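Local coordinates for endoglucanase EG-II (Hypocrea jecorina, PDB 3QR3), which hydrolyses internal beta-1,4-glucosidic bonds of cellulose as an endoglucanase of glycosyl hydrolase family 5, at residues Ile59-Val64 / Tyr99-Ile104; Phe144-Glu149 / Ser180-Asp185. All coordinates share one frame; numbering follows the deposited sequence.

Contact 1 of 2, residues Ile59-Val64 / Tyr99-Ile104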
loop_
_atom_site.group_PDB
_atom_site.type_symbol
_atom_site.label_atom_id
_atom_site.label_comp_id
_atom_site.label_asym_id
_atom_site.label_seq_id
_atom_site.Cartn_x
_atom_site.Cartn_y
_atom_site.Cartn_z
ATOM N N ILE A 59 1.244 -4.893 -10.187
ATOM C CA ILE A 59 1.680 -4.023 -9.103
ATOM C C ILE A 59 1.881 -4.808 -7.805
ATOM O O ILE A 59 1.191 -5.791 -7.551
ATOM C CB ILE A 59 0.683 -2.862 -8.899
ATOM C CG1 ILE A 59 1.289 -1.764 -8.013
ATOM C CG2 ILE A 59 -0.642 -3.386 -8.338
ATOM C CD1 ILE A 59 0.649 -0.403 -8.199
ATOM N N PHE A 60 2.858 -4.391 -7.009
ATOM C CA PHE A 60 3.021 -4.921 -5.653
ATOM C C PHE A 60 3.248 -3.783 -4.687
ATOM O O PHE A 60 3.820 -2.759 -5.043
ATOM C CB PHE A 60 4.161 -5.942 -5.590
ATOM C CG PHE A 60 3.945 -7.092 -6.519
ATOM C CD1 PHE A 60 3.032 -8.075 -6.204
ATOM C CD2 PHE A 60 4.596 -7.145 -7.735
ATOM C CE1 PHE A 60 2.782 -9.128 -7.076
ATOM C CE2 PHE A 60 4.366 -8.195 -8.611
ATOM C CZ PHE A 60 3.452 -9.187 -8.279
ATOM N N ARG A 61 2.766 -3.962 -3.467
ATOM C CA ARG A 61 2.960 -2.984 -2.419
ATOM C C ARG A 61 3.889 -3.613 -1.396
ATOM O O ARG A 61 3.707 -4.777 -1.015
ATOM C CB ARG A 61 1.616 -2.651 -1.787
ATOM C CG ARG A 61 1.641 -1.565 -0.727
ATOM C CD ARG A 61 0.232 -1.028 -0.583
ATOM N NE ARG A 61 0.035 -0.007 0.445
ATOM C CZ ARG A 61 -0.308 -0.262 1.701
ATOM N NH1 ARG A 61 -0.427 -1.520 2.131
ATOM N NH2 ARG A 61 -0.508 0.746 2.537
ATOM N N LEU A 62 4.888 -2.848 -0.963
ATOM C CA LEU A 62 5.944 -3.377 -0.099
ATOM C C LEU A 62 5.996 -2.604 1.211
ATOM O O LEU A 62 6.761 -1.634 1.349
ATOM C CB LEU A 62 7.296 -3.297 -0.811
ATOM C CG LEU A 62 7.385 -3.852 -2.243
ATOM C CD1 LEU A 62 8.816 -3.740 -2.779
ATOM C CD2 LEU A 62 6.921 -5.300 -2.308
ATOM N N PRO A 63 5.174 -3.025 2.181
ATOM C CA PRO A 63 5.076 -2.354 3.477
ATOM C C PRO A 63 6.384 -2.428 4.226
ATOM O O PRO A 63 7.007 -3.490 4.251
ATOM C CB PRO A 63 4.027 -3.184 4.224
ATOM C CG PRO A 63 3.279 -3.890 3.187
ATOM C CD PRO A 63 4.260 -4.170 2.090
ATOM N N VAL A 64 6.790 -1.319 4.837
ATOM C CA VAL A 64 7.997 -1.317 5.655
ATOM C C VAL A 64 7.877 -0.280 6.760
ATOM O O VAL A 64 7.253 0.775 6.582
ATOM C CB VAL A 64 9.266 -1.067 4.816
ATOM C CG1 VAL A 64 9.134 0.229 4.041
ATOM C CG2 VAL A 64 10.513 -1.043 5.729
ATOM N N TYR A 99 4.834 -2.177 -11.272
ATOM C CA TYR A 99 4.935 -0.987 -10.438
ATOM C C TYR A 99 5.073 -1.439 -9.001
ATOM O O TYR A 99 4.507 -2.466 -8.614
ATOM C CB TYR A 99 3.685 -0.128 -10.587
ATOM C CG TYR A 99 3.751 0.802 -11.763
ATOM C CD1 TYR A 99 3.653 0.320 -13.058
ATOM C CD2 TYR A 99 3.905 2.170 -11.577
ATOM C CE1 TYR A 99 3.708 1.180 -14.146
ATOM C CE2 TYR A 99 3.966 3.030 -12.650
ATOM C CZ TYR A 99 3.867 2.530 -13.932
ATOM O OH TYR A 99 3.923 3.393 -15.002
ATOM N N CYS A 100 5.816 -0.672 -8.210
ATOM C CA CYS A 100 6.148 -1.086 -6.857
ATOM C C CYS A 100 5.888 0.025 -5.851
ATOM O O CYS A 100 6.535 1.072 -5.883
ATOM C CB CYS A 100 7.608 -1.529 -6.778
ATOM S SG CYS A 100 7.817 -3.140 -5.986
ATOM N N ILE A 101 4.936 -0.219 -4.956
ATOM C CA ILE A 101 4.551 0.784 -3.971
ATOM C C ILE A 101 5.377 0.661 -2.701
ATOM O O ILE A 101 5.322 -0.362 -1.993
ATOM C CB ILE A 101 3.056 0.696 -3.607
ATOM C CG1 ILE A 101 2.184 0.774 -4.855
ATOM C CG2 ILE A 101 2.687 1.811 -2.623
ATOM C CD1 ILE A 101 0.699 0.565 -4.577
ATOM N N VAL A 102 6.163 1.695 -2.431
ATOM C CA VAL A 102 6.911 1.790 -1.186
ATOM C C VAL A 102 5.943 2.332 -0.147
ATOM O O VAL A 102 5.457 3.453 -0.271
ATOM C CB VAL A 102 8.130 2.720 -1.349
ATOM C CG1 VAL A 102 8.810 3.005 0.013
ATOM C CG2 VAL A 102 9.125 2.113 -2.330
ATOM N N ASP A 103 5.621 1.519 0.852
ATOM C CA ASP A 103 4.580 1.876 1.822
ATOM C C ASP A 103 5.166 1.999 3.217
ATOM O O ASP A 103 5.643 1.014 3.783
ATOM C CB ASP A 103 3.454 0.831 1.814
ATOM C CG ASP A 103 2.718 0.738 3.149
ATOM O OD1 ASP A 103 2.318 1.789 3.691
ATOM O OD2 ASP A 103 2.522 -0.396 3.652
ATOM N N ILE A 104 5.142 3.212 3.763
ATOM C CA ILE A 104 5.607 3.440 5.129
ATOM C C ILE A 104 4.469 3.072 6.079
ATOM O O ILE A 104 3.460 3.756 6.130
ATOM C CB ILE A 104 6.054 4.901 5.329
ATOM C CG1 ILE A 104 7.154 5.254 4.325
ATOM C CG2 ILE A 104 6.589 5.115 6.741
ATOM C CD1 ILE A 104 8.418 4.409 4.485
#
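The guanidinium of R61 lies stacked over the carboxylate of D103, their planes 15° apart. R61 NH2 is 3.2 Å from D103 OD1, but the oxygen is above the flat group, not in line with any N-H, so attraction between charges holds the pair. R61 reaches this place with CG anti to its backbone N (chi1 -176°) and its chain extended to NE, bringing CG across I101 CB at 3.9 Å. D103 OD2 lies over the same guanidinium face, toward its rim, and also touches P63 CB at 3.2 Å. At the start of the strands I59 CD1 meets I101 CD1 at 3.7 Å, branched aliphatic groups suited to filling the interior.

Strands 59-64 and 99-104 are neighbouring parallel staves of a TIM barrel. I101 N to F60 O (2.8 Å) and L62 N to I101 O (2.7 Å) belong to their ladder, which slackens at D103 N to L62 O, a weak 3.4 Å bond. I59, R61, P63, I101 and D103 face inward. L62 and C100 face the helices, beside helix 80-95, which C100 joins through its disulfide to C93.

Around the ion pair, R61 NH1 bonds N9 and forms a salt bridge to E260, NH2 bonds N148, and D103 OD2 is hydrogen-bonded to H105 ND1. An alanine in place of R61 would probably leave D103 and E260 without this shared countercharge and open a gap over the D103 carboxylate. On the outer face of the strands, L62 packs on L89, while I104 and V102 rest on W129 of helix 122-136.

Contact 2 of 2, residues Phe144-Glu149 / Ser180-Asp185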
loop_
_atom_site.group_PDB
_atom_site.type_symbol
_atom_site.label_atom_id
_atom_site.label_comp_id
_atom_site.label_asym_id
_atom_site.label_seq_id
_atom_site.Cartn_x
_atom_site.Cartn_y
_atom_site.Cartn_z
ATOM N N PHE A 144 5.149 6.162 -4.688
ATOM C CA PHE A 144 5.433 6.635 -3.326
ATOM C C PHE A 144 4.193 6.583 -2.417
ATOM O O PHE A 144 3.309 7.439 -2.502
ATOM C CB PHE A 144 6.041 8.049 -3.351
ATOM C CG PHE A 144 7.358 8.136 -4.081
ATOM C CD1 PHE A 144 8.552 7.905 -3.418
ATOM C CD2 PHE A 144 7.403 8.450 -5.431
ATOM C CE1 PHE A 144 9.767 7.984 -4.087
ATOM C CE2 PHE A 144 8.612 8.530 -6.102
ATOM C CZ PHE A 144 9.794 8.290 -5.431
ATOM N N GLY A 145 4.134 5.562 -1.564
ATOM C CA GLY A 145 3.015 5.353 -0.651
ATOM C C GLY A 145 3.243 6.067 0.669
ATOM O O GLY A 145 3.714 5.483 1.669
ATOM N N ILE A 146 2.903 7.347 0.664
ATOM C CA ILE A 146 3.288 8.279 1.728
ATOM C C ILE A 146 3.109 7.755 3.150
ATOM O O ILE A 146 4.006 7.896 3.991
ATOM C CB ILE A 146 2.551 9.627 1.545
ATOM C CG1 ILE A 146 3.080 10.328 0.295
ATOM C CG2 ILE A 146 2.722 10.521 2.768
ATOM C CD1 ILE A 146 2.539 11.772 0.108
ATOM N N MET A 147 1.963 7.145 3.424
ATOM C CA MET A 147 1.667 6.697 4.775
ATOM C C MET A 147 0.518 5.703 4.812
ATOM O O MET A 147 -0.508 5.899 4.177
ATOM C CB MET A 147 1.355 7.887 5.691
ATOM C CG MET A 147 1.078 7.495 7.145
ATOM S SD MET A 147 2.440 6.587 7.908
ATOM C CE MET A 147 3.782 7.724 7.598
ATOM N N ASN A 148 0.705 4.635 5.578
ATOM C CA ASN A 148 -0.334 3.643 5.763
ATOM C C ASN A 148 -1.300 4.064 6.875
ATOM O O ASN A 148 -0.885 4.343 8.002
ATOM C CB ASN A 148 0.304 2.291 6.109
ATOM C CG ASN A 148 -0.724 1.195 6.280
ATOM O OD1 ASN A 148 -1.301 0.726 5.308
ATOM N ND2 ASN A 148 -0.945 0.772 7.521
ATOM N N GLU A 149 -2.581 4.139 6.535
ATOM C CA GLU A 149 -3.674 4.259 7.510
ATOM C C GLU A 149 -3.548 5.321 8.610
ATOM O O GLU A 149 -3.593 4.993 9.804
ATOM C CB GLU A 149 -4.001 2.883 8.109
ATOM C CG GLU A 149 -4.533 1.938 7.043
ATOM C CD GLU A 149 -5.191 0.695 7.591
ATOM O OE1 GLU A 149 -5.145 0.490 8.816
ATOM O OE2 GLU A 149 -5.768 -0.070 6.780
ATOM N N SER A 180 0.917 8.516 -3.660
ATOM C CA SER A 180 -0.343 8.295 -2.955
ATOM C C SER A 180 -0.693 9.446 -2.029
ATOM O O SER A 180 0.185 9.998 -1.364
ATOM C CB SER A 180 -0.245 7.046 -2.079
ATOM O OG SER A 180 -0.158 5.873 -2.856
ATOM N N LEU A 181 -1.980 9.784 -1.966
ATOM C CA LEU A 181 -2.490 10.721 -0.969
ATOM C C LEU A 181 -3.432 9.969 -0.017
ATOM O O LEU A 181 -4.568 9.663 -0.380
ATOM C CB LEU A 181 -3.234 11.880 -1.655
ATOM C CG LEU A 181 -2.488 12.618 -2.773
ATOM C CD1 LEU A 181 -3.350 13.711 -3.391
ATOM C CD2 LEU A 181 -1.161 13.200 -2.258
ATOM N N PRO A 182 -2.960 9.648 1.202
ATOM C CA PRO A 182 -3.811 8.889 2.130
ATOM C C PRO A 182 -4.596 9.757 3.112
ATOM O O PRO A 182 -4.058 10.728 3.652
ATOM C CB PRO A 182 -2.792 8.037 2.881
ATOM C CG PRO A 182 -1.593 8.994 3.008
ATOM C CD PRO A 182 -1.589 9.822 1.730
ATOM N N GLY A 183 -5.850 9.388 3.356
ATOM C CA GLY A 183 -6.716 10.148 4.239
ATOM C C GLY A 183 -6.908 9.534 5.617
ATOM O O GLY A 183 -6.243 8.551 5.974
ATOM N N ASN A 184 -7.837 10.114 6.380
ATOM C CA ASN A 184 -8.133 9.719 7.760
ATOM C C ASN A 184 -8.939 8.421 7.843
ATOM O O ASN A 184 -9.181 7.761 6.834
ATOM C CB ASN A 184 -8.921 10.845 8.439
ATOM C CG ASN A 184 -8.401 11.196 9.821
ATOM O OD1 ASN A 184 -7.535 10.514 10.391
ATOM N ND2 ASN A 184 -8.933 12.277 10.374
ATOM N N ASP A 185 -9.364 8.065 9.050
ATOM C CA ASP A 185 -10.183 6.873 9.258
ATOM C C ASP A 185 -9.562 5.609 8.656
ATOM O O ASP A 185 -10.239 4.831 7.991
ATOM C CB ASP A 185 -11.590 7.085 8.698
ATOM C CG ASP A 185 -12.465 7.917 9.621
ATOM O OD1 ASP A 185 -12.853 7.412 10.699
ATOM O OD2 ASP A 185 -12.767 9.075 9.265
#
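I146 and P182 meet through I146 CB and P182 CD, 4.1 Å apart, where the two segments pass each other. The I146 side chain holds CG1 anti to its carbonyl carbon (chi1 -69°), which lays CD1 3.3 Å from the carbonyl oxygen of S180; beyond, I146 packs on V165 of helix 155-171. M147 behaves differently. Its CG is anti to the backbone N (chi1 -178°), and a bend at chi2 (58°) carries the sulfur away from P182, leaving M147 CB to touch P182 CG at 4.1 Å. The proline ring also presses CB against M147 O, 3.4 Å off.

These are neighbouring strands of the barrel, 142-145 and 179-182, the fourth and fifth along the chain. S180 N gives F144 O a straight bond of 2.9 Å, the one hydrogen bond between the two segments. Next along, G145 centres an inverse gamma turn, and its CA faces S180 OG at 3.9 Å. Serine, small and polar, suits an inward place: OG is hydrogen-bonded to W143 NE1 and D217 OD2. P182, lacking an N-H, still offers its carbonyl oxygen to W158 NE1.

Overall arrangement
Both contacts are buried and lie in the same barrel wall, with centres about 12 Å apart, and strand 99-104 of contact 1 is the neighbour of strand 142-145 of contact 2. Contact 1 is a full parallel ladder along two whole strands, carrying a charged pair on its inner side. Contact 2 has a much smaller interface: one backbone hydrogen bond crosses it, beside apolar contacts of I146 and M147 with P182, before both strands give way to loop. The two are joined directly: V102 O probably accepts a hydrogen bond from G145 N, and N148, beyond strand 142-145, packs its CB against D103.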